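Local coordinates for protein putative P450-like enzyme (PDB 5Z9J) that probably acts as a heme-thiolate monooxygenase of the cytochrome P450 family in streptomycete secondary metabolism, at residues 278-282 / 316-322; 285-291 / 306-312; 189-194 / 224-228; 152-156 / 235-240. All blocks are in the same frame, centred on the assembly; numbering follows the deposited sequence.

Overall arrangement
Contacts 1, 2 and 4 lie beside the heme of a single-chain P450 fold, whereas contact 3 lies farther out. Along the chain, contact 3 falls between the two segments of contact 4. Helix 224-238 serves both, and their centres are about 15 Å apart; Met-189 also packs on Trp-155, so that helices 147-163, 172-202 and 224-238 pack as one group. Contacts 1 and 2 follow, about 17 Å apart between centres, where helix 270-280 leads into strand 287-291 of the mixed sheet. Contacts 1 and 3, about 38 Å apart between centres, lie on opposite sides of the chain's centre. Contact 4 meets the porphyrin and contact 2 a propionate, so the helical and sheet sides hold the heme between them.

Contact 1. Residues 278-282 / 316-322; sequences MRYMS and NRDERQF
Met-278 O makes only a near approach, 3.6 Å, to Asn-316 ND2 at the C-terminal end of helix 270-280, the K helix of the P450 fold, whose ExxR signature is Glu-276 with Arg-279. That amide bonds weakly to the next carbonyl, ND2 to Arg-279 O at 3.2 Å. Arg-279 itself has its NE in a salt bridge with Glu-276, while its NH1 reaches across to Asn-316 O at 3.0 Å, with that oxygen near the guanidinium plane. The bend at chi3 (63°) turns the guanidinium aside from the aliphatic stem, leaving CD centred over one face of the Phe-322 ring, 3.9 Å from its centroid, in a CH-pi contact. A long, flexible arginine suits this place because its stem can pack on an aromatic ring while its head serves polar partners.

Tyr-280 grips Arg-317 twice. Its carbonyl oxygen takes a short, nearly straight bond from Arg-317 NH2 (2.6 Å, 166°), arriving on a lone pair, and its ring lies flat under the same guanidinium, centres 4.0 Å apart, as a cation-pi stack. Arg-317 NH1 turns to Asp-326, so this buried positive charge has a carboxylate mate as well.

Ser-282, small enough to tuck under the helix end, links both segments: its OG donates to Met-278 O at 2.6 Å and accepts from Asn-316 ND2 at 2.8 Å, lying almost exactly in the plane of that amide.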
# COMPACT_ATOMS: atom_id res chain seq x y z
N MET A 278 11.01 -3.49 -2.09
CA MET A 278 10.24 -2.87 -1.00
C MET A 278 11.15 -2.10 -0.04
O MET A 278 10.85 -1.02 0.41
CB MET A 278 9.42 -3.94 -0.28
CG MET A 278 8.08 -4.28 -1.10
SD MET A 278 7.02 -5.34 -0.12
CE MET A 278 7.87 -6.85 -0.27
N ARG A 279 12.31 -2.65 0.23
CA ARG A 279 13.18 -1.93 1.16
C ARG A 279 13.60 -0.60 0.54
O ARG A 279 13.38 0.46 1.13
CB ARG A 279 14.39 -2.77 1.51
CG ARG A 279 15.24 -2.11 2.58
CD ARG A 279 16.55 -2.83 2.64
NE ARG A 279 17.36 -2.76 1.43
CZ ARG A 279 18.17 -1.75 1.11
NH1 ARG A 279 18.25 -0.68 1.91
NH2 ARG A 279 18.89 -1.79 -0.00
N TYR A 280 14.05 -0.69 -0.72
CA TYR A 280 14.74 0.37 -1.45
C TYR A 280 13.84 1.48 -2.00
O TYR A 280 14.23 2.65 -2.07
CB TYR A 280 15.56 -0.27 -2.59
CG TYR A 280 16.36 0.66 -3.44
CD1 TYR A 280 17.67 0.96 -3.11
CD2 TYR A 280 15.80 1.27 -4.57
CE1 TYR A 280 18.42 1.82 -3.87
CE2 TYR A 280 16.56 2.14 -5.36
CZ TYR A 280 17.88 2.40 -4.98
OH TYR A 280 18.68 3.24 -5.69
N MET A 281 12.62 1.11 -2.41
CA MET A 281 11.69 2.08 -2.93
C MET A 281 10.31 1.66 -2.42
O MET A 281 9.60 0.91 -3.08
CB MET A 281 11.78 2.13 -4.48
CG MET A 281 10.91 3.23 -5.20
SD MET A 281 11.16 3.22 -7.01
CE MET A 281 12.93 3.49 -7.00
N SER A 282 9.98 2.13 -1.21
CA SER A 282 8.94 1.54 -0.42
C SER A 282 7.59 2.10 -0.89
O SER A 282 7.34 3.29 -0.72
CB SER A 282 9.23 1.81 1.06
OG SER A 282 10.58 1.39 1.38
N ASN A 316 14.20 2.19 6.21
CA ASN A 316 14.72 1.16 5.33
C ASN A 316 16.07 1.51 4.73
O ASN A 316 16.71 0.64 4.10
CB ASN A 316 13.76 0.91 4.15
CG ASN A 316 12.52 0.12 4.55
OD1 ASN A 316 12.50 -0.54 5.58
ND2 ASN A 316 11.49 0.20 3.75
N ARG A 317 16.48 2.77 4.86
CA ARG A 317 17.83 3.13 4.41
C ARG A 317 18.77 3.33 5.62
O ARG A 317 19.88 3.86 5.48
CB ARG A 317 17.81 4.40 3.56
CG ARG A 317 16.88 4.33 2.33
CD ARG A 317 17.19 3.14 1.43
NE ARG A 317 16.56 3.25 0.13
CZ ARG A 317 17.15 3.80 -0.93
NH1 ARG A 317 18.40 4.27 -0.84
NH2 ARG A 317 16.51 3.87 -2.09
N ASP A 318 18.35 2.87 6.80
CA ASP A 318 19.13 3.13 8.02
C ASP A 318 20.31 2.19 8.07
O ASP A 318 20.15 0.97 8.07
CB ASP A 318 18.26 3.02 9.30
CG ASP A 318 19.02 3.50 10.57
OD1 ASP A 318 20.27 3.59 10.54
OD2 ASP A 318 18.39 3.81 11.60
N GLU A 319 21.50 2.78 8.04
CA GLU A 319 22.77 2.05 8.03
C GLU A 319 23.05 1.32 9.36
O GLU A 319 23.91 0.44 9.39
CB GLU A 319 23.91 3.01 7.70
CG GLU A 319 24.11 4.04 8.78
CD GLU A 319 25.14 5.12 8.42
OE1 GLU A 319 25.90 4.97 7.43
OE2 GLU A 319 25.22 6.09 9.21
N ARG A 320 22.36 1.68 10.45
CA ARG A 320 22.44 0.95 11.72
C ARG A 320 21.73 -0.42 11.56
O ARG A 320 21.95 -1.34 12.37
CB ARG A 320 21.79 1.73 12.87
CG ARG A 320 22.50 3.03 13.29
CD ARG A 320 21.69 3.80 14.37
NE ARG A 320 20.38 4.18 13.80
CZ ARG A 320 19.33 4.61 14.50
NH1 ARG A 320 19.42 4.79 15.82
NH2 ARG A 320 18.16 4.88 13.87
N GLN A 321 20.88 -0.56 10.54
CA GLN A 321 20.15 -1.82 10.36
C GLN A 321 20.64 -2.58 9.12
O GLN A 321 20.71 -3.80 9.12
CB GLN A 321 18.64 -1.58 10.29
CG GLN A 321 17.80 -2.83 9.94
CD GLN A 321 17.99 -3.97 10.98
OE1 GLN A 321 18.43 -3.74 12.11
NE2 GLN A 321 17.60 -5.19 10.59
N PHE A 322 20.93 -1.87 8.04
CA PHE A 322 21.37 -2.53 6.81
C PHE A 322 22.78 -2.16 6.39
O PHE A 322 23.12 -1.00 6.41
CB PHE A 322 20.43 -2.22 5.66
CG PHE A 322 19.00 -2.45 6.01
CD1 PHE A 322 18.46 -3.71 5.94
CD2 PHE A 322 18.21 -1.40 6.46
CE1 PHE A 322 17.10 -3.92 6.27
CE2 PHE A 322 16.86 -1.59 6.80
CZ PHE A 322 16.33 -2.85 6.73
O HOH W 1 13.86 3.35 1.06

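Contact 2. Residues 285-291 / 306-312; sequences CGVGRAT and QLLLVWT. With HEM (protoporphyrin IX containing Fe), chain E; TAM (tris(hydroxyethyl)aminomethane), chain F.
Arg-289 leaves its strand with CG anti to the carbonyl carbon (chi1 -69°) and bends again at chi2 (-64°), a path that lays CG on Val-310 CG2 at 4.0 Å and swings the guanidinium out to the heme. There it meets one propionate edge-on: NH1 binds HEM O1A at 2.9 Å and NH2 binds HEM O2A at 2.7 Å, while Gly-288 O takes a second hydrogen from NH1 and fixes the rotation of the group. A leucine in place of Arg-289 would probably leave this propionate without its paired donors and Gly-288 O without its side-chain mate.

Beneath this, the strands run antiparallel. Val-287 with Val-310 and Arg-289 with Leu-308 are hydrogen-bonded pairs, and beta-branched Val-287 turns CG2 onto Val-310 CB on the same side of the sheet as the arginine. At the far end, Thr-291 OG1 accepts from Gln-306 N at 2.9 Å and is bonded to Pro-303 O as well. At the other, Gly-286 suits its place, since any CB would fall about 2.5 Å from Trp-311 CE3. The Trp-311 indole has NE1 bonded to Asn-37 and one face under the bound tris(hydroxyethyl)aminomethane, whose C3 is 3.4 Å from CZ2.

This pairing of the strand after the K helix with the strand returning from the next hairpin is characteristic of the beta-1 sheet of P450s, here serving as a heme-propionate anchor.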
# COMPACT_ATOMS: atom_id res chain seq x y z
N CYS A 285 5.85 4.46 2.15
CA CYS A 285 7.14 4.85 2.72
C CYS A 285 7.02 5.63 4.04
O CYS A 285 8.02 6.05 4.61
CB CYS A 285 7.93 5.64 1.68
SG CYS A 285 7.22 7.18 1.17
N GLY A 286 5.79 5.89 4.46
CA GLY A 286 5.52 6.41 5.78
C GLY A 286 4.12 6.08 6.24
O GLY A 286 3.21 5.97 5.42
N VAL A 287 3.96 5.89 7.55
CA VAL A 287 2.63 5.70 8.12
C VAL A 287 2.45 6.60 9.33
O VAL A 287 3.43 6.94 10.04
CB VAL A 287 2.37 4.22 8.54
CG1 VAL A 287 2.51 3.27 7.32
CG2 VAL A 287 3.30 3.78 9.62
N GLY A 288 1.18 6.98 9.54
CA GLY A 288 0.81 7.90 10.60
C GLY A 288 0.44 7.22 11.89
O GLY A 288 -0.10 6.11 11.93
N ARG A 289 0.79 7.90 12.98
CA ARG A 289 0.50 7.40 14.31
C ARG A 289 0.17 8.60 15.17
O ARG A 289 0.62 9.71 14.89
CB ARG A 289 1.70 6.62 14.86
CG ARG A 289 1.98 5.29 14.17
CD ARG A 289 0.84 4.32 14.37
NE ARG A 289 1.07 2.93 13.96
CZ ARG A 289 0.86 2.45 12.74
NH1 ARG A 289 0.49 3.25 11.76
NH2 ARG A 289 1.05 1.17 12.48
N ALA A 290 -0.63 8.39 16.21
CA ALA A 290 -0.99 9.46 17.14
C ALA A 290 -0.58 9.03 18.51
O ALA A 290 -0.86 7.89 18.88
CB ALA A 290 -2.51 9.75 17.09
N THR A 291 0.11 9.91 19.24
CA THR A 291 0.57 9.60 20.60
C THR A 291 -0.56 9.72 21.62
O THR A 291 -1.22 10.76 21.69
CB THR A 291 1.80 10.48 21.06
OG1 THR A 291 1.49 11.88 21.03
CG2 THR A 291 3.00 10.26 20.16
N GLN A 306 -0.08 13.91 19.76
CA GLN A 306 0.64 14.46 18.61
C GLN A 306 0.57 13.51 17.44
O GLN A 306 0.45 12.29 17.62
CB GLN A 306 2.10 14.74 18.96
CG GLN A 306 2.37 15.86 19.99
CD GLN A 306 1.83 17.20 19.57
OE1 GLN A 306 2.27 17.76 18.56
NE2 GLN A 306 0.93 17.77 20.38
N LEU A 307 0.59 14.07 16.23
CA LEU A 307 0.65 13.27 15.02
C LEU A 307 2.13 12.94 14.73
O LEU A 307 2.95 13.85 14.61
CB LEU A 307 0.04 14.02 13.85
CG LEU A 307 0.03 13.36 12.47
CD1 LEU A 307 -0.78 12.05 12.50
CD2 LEU A 307 -0.56 14.29 11.42
N LEU A 308 2.43 11.65 14.62
CA LEU A 308 3.76 11.18 14.32
C LEU A 308 3.79 10.37 13.03
O LEU A 308 3.05 9.36 12.87
CB LEU A 308 4.32 10.37 15.50
CG LEU A 308 5.73 9.79 15.39
CD1 LEU A 308 6.70 10.91 15.46
CD2 LEU A 308 6.01 8.83 16.55
N LEU A 309 4.62 10.85 12.10
CA LEU A 309 4.88 10.20 10.84
C LEU A 309 6.09 9.31 10.97
O LEU A 309 7.21 9.79 11.17
CB LEU A 309 5.11 11.21 9.73
CG LEU A 309 3.87 12.08 9.53
CD1 LEU A 309 4.00 12.99 8.31
CD2 LEU A 309 2.58 11.26 9.50
N VAL A 310 5.84 8.01 10.86
CA VAL A 310 6.85 6.99 10.91
C VAL A 310 7.36 6.72 9.48
O VAL A 310 6.61 6.14 8.65
CB VAL A 310 6.30 5.70 11.53
CG1 VAL A 310 7.32 4.59 11.47
CG2 VAL A 310 5.77 5.95 12.93
N TRP A 311 8.58 7.19 9.16
CA TRP A 311 9.07 7.06 7.77
C TRP A 311 9.79 5.72 7.54
O TRP A 311 11.01 5.59 7.67
CB TRP A 311 9.92 8.26 7.37
CG TRP A 311 9.11 9.52 7.37
CD1 TRP A 311 9.09 10.51 8.34
CD2 TRP A 311 8.15 9.93 6.37
NE1 TRP A 311 8.17 11.49 7.99
CE2 TRP A 311 7.60 11.17 6.79
CE3 TRP A 311 7.71 9.37 5.17
CZ2 TRP A 311 6.62 11.85 6.04
CZ3 TRP A 311 6.74 10.04 4.42
CH2 TRP A 311 6.21 11.27 4.87
N THR A 312 8.97 4.71 7.26
CA THR A 312 9.41 3.39 6.95
C THR A 312 10.34 3.46 5.74
O THR A 312 11.35 2.73 5.69
CB THR A 312 8.20 2.47 6.67
OG1 THR A 312 7.39 3.11 5.68
CG2 THR A 312 7.38 2.26 7.93
CHA HEM E . -1.27 -3.07 6.02
CHB HEM E . 2.09 -2.12 2.73
CHC HEM E . -0.36 -4.87 -0.41
CHD HEM E . -4.13 -5.01 2.53
C1A HEM E . -0.11 -2.57 5.47
C2A HEM E . 0.92 -1.76 6.12
C3A HEM E . 1.87 -1.51 5.21
C4A HEM E . 1.45 -2.14 3.95
CMA HEM E . 3.14 -0.68 5.43
CAA HEM E . 0.94 -1.28 7.59
CBA HEM E . 0.03 -0.07 7.80
CGA HEM E . 0.25 0.59 9.16
O1A HEM E . -0.30 1.68 9.43
O2A HEM E . 0.96 0.05 10.03
C1B HEM E . 1.74 -2.84 1.62
C2B HEM E . 2.59 -3.02 0.47
C3B HEM E . 1.92 -3.78 -0.40
C4B HEM E . 0.62 -4.08 0.18
CMB HEM E . 4.00 -2.40 0.37
CAB HEM E . 2.32 -4.29 -1.79
CBB HEM E . 3.51 -4.06 -2.34
C1C HEM E . -1.60 -5.19 0.11
C2C HEM E . -2.64 -6.03 -0.54
C3C HEM E . -3.67 -6.05 0.29
C4C HEM E . -3.33 -5.24 1.44
CMC HEM E . -2.46 -6.73 -1.90
CAC HEM E . -5.07 -6.72 0.21
CBC HEM E . -5.47 -7.50 -0.78
C1D HEM E . -3.71 -4.47 3.71
C2D HEM E . -4.57 -4.28 4.84
C3D HEM E . -3.67 -3.70 5.92
C4D HEM E . -2.36 -3.58 5.35
CMD HEM E . -6.08 -4.59 4.96
CAD HEM E . -4.12 -3.26 7.32
CBD HEM E . -3.94 -4.38 8.32
CGD HEM E . -4.20 -3.82 9.71
O1D HEM E . -4.25 -2.58 9.89
O2D HEM E . -4.34 -4.63 10.66
NA HEM E . 0.26 -2.76 4.17
NB HEM E . 0.53 -3.49 1.41
NC HEM E . -2.10 -4.75 1.28
ND HEM E . -2.40 -4.08 4.04
FE HEM E . -0.91 -3.90 2.79
C TAM F . 9.03 15.77 5.54
C1 TAM F . 10.29 16.44 6.21
C2 TAM F . 9.00 15.98 4.02
C3 TAM F . 9.01 14.25 5.87
C4 TAM F . 11.44 16.65 5.22
C5 TAM F . 7.75 15.32 3.46
C6 TAM F . 10.34 13.51 5.58
N TAM F . 7.80 16.33 6.10
O4 TAM F . 11.37 17.95 4.66
O5 TAM F . 6.71 15.48 4.44
O6 TAM F . 10.54 13.45 4.18

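Contact 3. Residues 189-194 / 224-228; sequences MRDYWH and DSQIS
Ser-228 fits closely against Trp-193: the serine OG comes up to the edge of the indole, 3.0 Å from CD1, and the serine CB lies 3.5 Å from the same atom. The two helix segments cross almost at right angles (97°) with axes 8.5 Å apart, and a small residue such as serine suits so close an approach; its OG also sits 3.6 Å from Met-189 CB. With its CG anti to the carbonyl carbon (chi1 -66°), Trp-193 drops into the inner side of the crossing, where CB reaches Ile-227 CG2 and one indole face receives the Tyr-192 ring. The outer indole atom CH2 runs on to Phe-152 CZ at 3.6 Å. Replacing Trp-193 by alanine is likely to open a gap between Ser-228, Tyr-192 and Phe-152.

Toward solvent the contact slackens. His-194 and Asp-224 set ring and carboxylate planes 72° apart, and the bond from His-194 ND1 to Asp-224 OD1 is weak at 3.4 Å. Arg-190 rests its CG on Asp-224 CB at 3.8 Å, yet its NH1 stays 4.3 Å from Asp-224 OD2, beyond a salt bridge.

Asp-224 opens helix 224-238, the N-terminal half of the long distal helix of P450s, where a negative charge is probably favoured by the helix dipole. The chemistry suggests that fit of shape mainly sets the crossing with helix 172-202, while His-194 and Arg-190 probably add mild electrostatic attraction on the solvent side.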
# COMPACT_ATOMS: atom_id res chain seq x y z
N MET A 189 -20.04 4.34 -1.73
CA MET A 189 -19.52 3.00 -1.54
C MET A 189 -20.38 2.14 -0.64
O MET A 189 -20.56 0.96 -0.88
CB MET A 189 -18.10 3.07 -0.96
CG MET A 189 -17.20 3.96 -1.77
SD MET A 189 -15.43 3.75 -1.42
CE MET A 189 -15.18 5.01 -0.21
N ARG A 190 -20.90 2.75 0.41
CA ARG A 190 -21.70 2.02 1.36
C ARG A 190 -22.93 1.50 0.62
O ARG A 190 -23.31 0.36 0.79
CB ARG A 190 -22.11 2.89 2.54
CG ARG A 190 -22.79 2.09 3.64
CD ARG A 190 -23.78 2.92 4.40
NE ARG A 190 -24.36 3.93 3.52
CZ ARG A 190 -25.51 3.78 2.86
NH1 ARG A 190 -26.22 2.66 2.99
NH2 ARG A 190 -25.94 4.76 2.08
N ASP A 191 -23.48 2.32 -0.26
CA ASP A 191 -24.71 1.91 -0.96
C ASP A 191 -24.36 0.92 -2.04
O ASP A 191 -25.15 0.04 -2.35
CB ASP A 191 -25.41 3.11 -1.57
N TYR A 192 -23.12 0.95 -2.49
CA TYR A 192 -22.66 -0.06 -3.42
C TYR A 192 -22.52 -1.41 -2.75
O TYR A 192 -23.16 -2.40 -3.17
CB TYR A 192 -21.33 0.34 -4.04
CG TYR A 192 -20.76 -0.74 -4.92
CD1 TYR A 192 -21.19 -0.87 -6.23
CD2 TYR A 192 -19.79 -1.62 -4.45
CE1 TYR A 192 -20.69 -1.85 -7.05
CE2 TYR A 192 -19.27 -2.61 -5.27
CZ TYR A 192 -19.73 -2.71 -6.57
OH TYR A 192 -19.24 -3.67 -7.42
N TRP A 193 -21.73 -1.44 -1.67
CA TRP A 193 -21.51 -2.71 -0.96
C TRP A 193 -22.84 -3.24 -0.41
O TRP A 193 -23.04 -4.44 -0.35
CB TRP A 193 -20.46 -2.54 0.12
CG TRP A 193 -19.13 -2.26 -0.53
CD1 TRP A 193 -18.42 -1.12 -0.43
CD2 TRP A 193 -18.37 -3.14 -1.39
NE1 TRP A 193 -17.26 -1.21 -1.17
CE2 TRP A 193 -17.20 -2.44 -1.77
CE3 TRP A 193 -18.56 -4.43 -1.88
CZ2 TRP A 193 -16.22 -2.99 -2.61
CZ3 TRP A 193 -17.59 -4.98 -2.73
CH2 TRP A 193 -16.43 -4.26 -3.06
N HIS A 194 -23.78 -2.35 -0.09
CA HIS A 194 -25.10 -2.80 0.33
C HIS A 194 -25.73 -3.71 -0.71
O HIS A 194 -26.26 -4.76 -0.37
CB HIS A 194 -26.03 -1.62 0.55
CG HIS A 194 -27.46 -2.01 0.81
ND1 HIS A 194 -27.85 -2.71 1.94
CD2 HIS A 194 -28.58 -1.84 0.07
CE1 HIS A 194 -29.16 -2.94 1.88
NE2 HIS A 194 -29.62 -2.42 0.76
N ASP A 224 -23.62 -2.60 6.70
CA ASP A 224 -23.17 -2.14 5.41
C ASP A 224 -21.92 -1.32 5.56
O ASP A 224 -21.01 -1.42 4.73
CB ASP A 224 -24.24 -1.29 4.73
CG ASP A 224 -25.47 -2.07 4.37
OD1 ASP A 224 -25.38 -3.29 4.15
OD2 ASP A 224 -26.55 -1.44 4.33
N SER A 225 -21.84 -0.56 6.65
CA SER A 225 -20.69 0.30 6.86
C SER A 225 -19.42 -0.52 7.19
O SER A 225 -18.33 -0.25 6.69
CB SER A 225 -21.00 1.34 7.96
OG SER A 225 -19.93 2.25 8.12
N GLN A 226 -19.58 -1.57 7.98
CA GLN A 226 -18.45 -2.43 8.27
C GLN A 226 -17.94 -3.14 7.01
O GLN A 226 -16.73 -3.18 6.76
CB GLN A 226 -18.83 -3.45 9.33
CG GLN A 226 -19.05 -2.79 10.69
CD GLN A 226 -19.53 -3.77 11.75
OE1 GLN A 226 -20.56 -4.43 11.60
NE2 GLN A 226 -18.75 -3.88 12.83
N ILE A 227 -18.86 -3.71 6.25
CA ILE A 227 -18.50 -4.39 5.01
C ILE A 227 -17.89 -3.42 4.00
O ILE A 227 -16.90 -3.74 3.37
CB ILE A 227 -19.73 -5.09 4.43
CG1 ILE A 227 -20.09 -6.26 5.35
CG2 ILE A 227 -19.48 -5.55 2.97
CD1 ILE A 227 -21.33 -7.03 4.94
N SER A 228 -18.48 -2.24 3.87
CA SER A 228 -17.97 -1.24 2.94
C SER A 228 -16.55 -0.78 3.35
O SER A 228 -15.62 -0.73 2.54
CB SER A 228 -18.93 -0.04 2.87
OG SER A 228 -18.61 0.83 1.80

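Contact 4. Residues 152-156 / 235-240; sequences FRQWM and LVNGHL. With HEM (protoporphyrin IX containing Fe), chain E.
Met-156 curls against His-239: its CG lies 3.4 Å from His-239 ND1, at the edge of the imidazole, and CE comes back to 3.6 Å from the same nitrogen. Successive bends at chi2 (74°) and chi3 (52°) fold the thioether so that CE also settles near Leu-235 O and 3.8 Å from Val-236 CA. An unbranched, pliable methionine suits such an irregular groove. Leu-240 CD1 lies over one imidazole face and touches Met-156 CG at 4.3 Å. Beside them, Phe-152 offers a ring face to Leu-235, whose CD1 stands over the centre, 4.0 Å from the centroid, as a CH-pi contact.

A second shell backs these groups. His-239 NE2 makes a weak bond to Ala-131 O, and helix 132-142 supports Leu-235 through Ile-138 and Leu-142. On the outer side Arg-153 turns its head to Asp-157.

Beyond lies the heme. Gly-238 CA is 3.3 Å from HEM C2C, and a side chain there would strike the porphyrin; Asn-237 O stands 3.3 Å from HEM NC and is bonded to Thr-241 OG1. Residues 237-241 occupy the place of the (A/G)Gx(D/E)T signature in the long distal helix of P450s, with Leu-240 where an acid is usual.

No hydrogen bond crosses between residues 152-156 and 235-240, and His-239 ND1 is buried without a partner, which suggests that dispersion and fit of shape mainly hold these segments together.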
# COMPACT_ATOMS: atom_id res chain seq x y z
N PHE A 152 -14.42 1.24 -9.45
CA PHE A 152 -13.33 1.25 -8.47
C PHE A 152 -12.15 2.15 -8.87
O PHE A 152 -11.57 2.84 -8.02
CB PHE A 152 -12.83 -0.19 -8.24
CG PHE A 152 -13.83 -1.10 -7.56
CD1 PHE A 152 -15.01 -0.60 -7.04
CD2 PHE A 152 -13.58 -2.46 -7.44
CE1 PHE A 152 -15.93 -1.45 -6.41
CE2 PHE A 152 -14.48 -3.31 -6.81
CZ PHE A 152 -15.66 -2.81 -6.30
N ARG A 153 -11.79 2.15 -10.16
CA ARG A 153 -10.68 2.99 -10.59
C ARG A 153 -11.06 4.47 -10.47
O ARG A 153 -10.21 5.32 -10.14
CB ARG A 153 -10.27 2.65 -12.03
CG ARG A 153 -9.11 3.47 -12.56
CD ARG A 153 -7.81 2.70 -12.40
NE ARG A 153 -6.60 3.45 -12.75
CZ ARG A 153 -6.02 4.36 -11.98
NH1 ARG A 153 -6.51 4.67 -10.79
NH2 ARG A 153 -4.92 4.97 -12.41
N GLN A 154 -12.36 4.75 -10.64
CA GLN A 154 -12.92 6.07 -10.41
C GLN A 154 -12.75 6.50 -8.96
O GLN A 154 -12.24 7.58 -8.68
CB GLN A 154 -14.42 6.07 -10.77
CG GLN A 154 -15.08 7.43 -10.68
CD GLN A 154 -16.53 7.43 -11.14
OE1 GLN A 154 -17.02 6.44 -11.71
NE2 GLN A 154 -17.23 8.53 -10.91
N TRP A 155 -13.17 5.62 -8.05
CA TRP A 155 -13.06 5.88 -6.63
C TRP A 155 -11.61 6.04 -6.19
O TRP A 155 -11.31 6.83 -5.30
CB TRP A 155 -13.70 4.74 -5.82
CG TRP A 155 -15.19 4.60 -5.93
CD1 TRP A 155 -16.06 5.47 -6.52
CD2 TRP A 155 -15.98 3.53 -5.42
NE1 TRP A 155 -17.35 4.99 -6.41
CE2 TRP A 155 -17.32 3.80 -5.73
CE3 TRP A 155 -15.67 2.35 -4.72
CZ2 TRP A 155 -18.36 2.94 -5.37
CZ3 TRP A 155 -16.70 1.50 -4.36
CH2 TRP A 155 -18.02 1.80 -4.69
N MET A 156 -10.70 5.37 -6.90
CA MET A 156 -9.32 5.33 -6.48
C MET A 156 -8.54 6.56 -6.91
O MET A 156 -7.48 6.84 -6.36
CB MET A 156 -8.66 4.06 -7.05
CG MET A 156 -7.15 3.86 -6.77
SD MET A 156 -6.84 3.38 -5.05
CE MET A 156 -7.97 1.99 -4.92
N LEU A 235 -9.22 -2.67 -1.21
CA LEU A 235 -8.97 -1.99 -2.49
C LEU A 235 -7.86 -0.97 -2.37
O LEU A 235 -6.88 -1.01 -3.15
CB LEU A 235 -10.19 -1.27 -2.97
CG LEU A 235 -11.23 -2.29 -3.44
CD1 LEU A 235 -12.49 -1.52 -3.68
CD2 LEU A 235 -10.75 -2.97 -4.74
N VAL A 236 -8.02 -0.05 -1.43
CA VAL A 236 -7.08 1.07 -1.36
C VAL A 236 -5.73 0.56 -0.98
O VAL A 236 -4.74 1.06 -1.50
CB VAL A 236 -7.50 2.17 -0.37
CG1 VAL A 236 -6.32 3.12 0.00
CG2 VAL A 236 -8.65 2.93 -0.91
N ASN A 237 -5.69 -0.41 -0.06
CA ASN A 237 -4.36 -0.86 0.41
C ASN A 237 -3.61 -1.79 -0.50
O ASN A 237 -2.37 -1.95 -0.38
CB ASN A 237 -4.45 -1.48 1.81
CG ASN A 237 -4.43 -0.40 2.91
OD1 ASN A 237 -4.77 0.77 2.67
ND2 ASN A 237 -4.00 -0.78 4.11
N GLY A 238 -4.37 -2.47 -1.35
CA GLY A 238 -3.84 -3.49 -2.20
C GLY A 238 -3.68 -3.14 -3.66
O GLY A 238 -3.19 -3.97 -4.40
N HIS A 239 -4.10 -1.96 -4.09
CA HIS A 239 -4.06 -1.63 -5.51
C HIS A 239 -2.75 -0.99 -5.95
O HIS A 239 -1.87 -1.64 -6.49
CB HIS A 239 -5.22 -0.71 -5.85
CG HIS A 239 -5.30 -0.33 -7.29
ND1 HIS A 239 -6.02 0.75 -7.74
CD2 HIS A 239 -4.74 -0.89 -8.39
CE1 HIS A 239 -5.90 0.84 -9.05
NE2 HIS A 239 -5.13 -0.14 -9.47
N LEU A 240 -2.59 0.29 -5.66
CA LEU A 240 -1.48 1.06 -6.19
C LEU A 240 -0.17 0.72 -5.46
O LEU A 240 0.90 0.93 -6.00
CB LEU A 240 -1.78 2.58 -6.10
CG LEU A 240 -2.32 3.27 -7.35
CD1 LEU A 240 -3.34 2.42 -7.99
CD2 LEU A 240 -2.97 4.61 -7.06
CHA HEM E . -1.27 -3.07 6.02
CHB HEM E . 2.09 -2.12 2.73
CHC HEM E . -0.36 -4.87 -0.41
CHD HEM E . -4.13 -5.01 2.53
C1A HEM E . -0.11 -2.57 5.47
C2A HEM E . 0.92 -1.76 6.12
C3A HEM E . 1.87 -1.51 5.21
C4A HEM E . 1.45 -2.14 3.95
CMA HEM E . 3.14 -0.68 5.43
CAA HEM E . 0.94 -1.28 7.59
CBA HEM E . 0.03 -0.07 7.80
CGA HEM E . 0.25 0.59 9.16
O1A HEM E . -0.30 1.68 9.43
O2A HEM E . 0.96 0.05 10.03
C1B HEM E . 1.74 -2.84 1.62
C2B HEM E . 2.59 -3.02 0.47
C3B HEM E . 1.92 -3.78 -0.40
C4B HEM E . 0.62 -4.08 0.18
CMB HEM E . 4.00 -2.40 0.37
CAB HEM E . 2.32 -4.29 -1.79
CBB HEM E . 3.51 -4.06 -2.34
C1C HEM E . -1.60 -5.19 0.11
C2C HEM E . -2.64 -6.03 -0.54
C3C HEM E . -3.67 -6.05 0.29
C4C HEM E . -3.33 -5.24 1.44
CMC HEM E . -2.46 -6.73 -1.90
CAC HEM E . -5.07 -6.72 0.21
CBC HEM E . -5.47 -7.50 -0.78
C1D HEM E . -3.71 -4.47 3.71
C2D HEM E . -4.57 -4.28 4.84
C3D HEM E . -3.67 -3.70 5.92
C4D HEM E . -2.36 -3.58 5.35
CMD HEM E . -6.08 -4.59 4.96
CAD HEM E . -4.12 -3.26 7.32
CBD HEM E . -3.94 -4.38 8.32
CGD HEM E . -4.20 -3.82 9.71
O1D HEM E . -4.25 -2.58 9.89
O2D HEM E . -4.34 -4.63 10.66
NA HEM E . 0.26 -2.76 4.17
NB HEM E . 0.53 -3.49 1.41
NC HEM E . -2.10 -4.75 1.28
ND HEM E . -2.40 -4.08 4.04
FE HEM E . -0.91 -3.90 2.79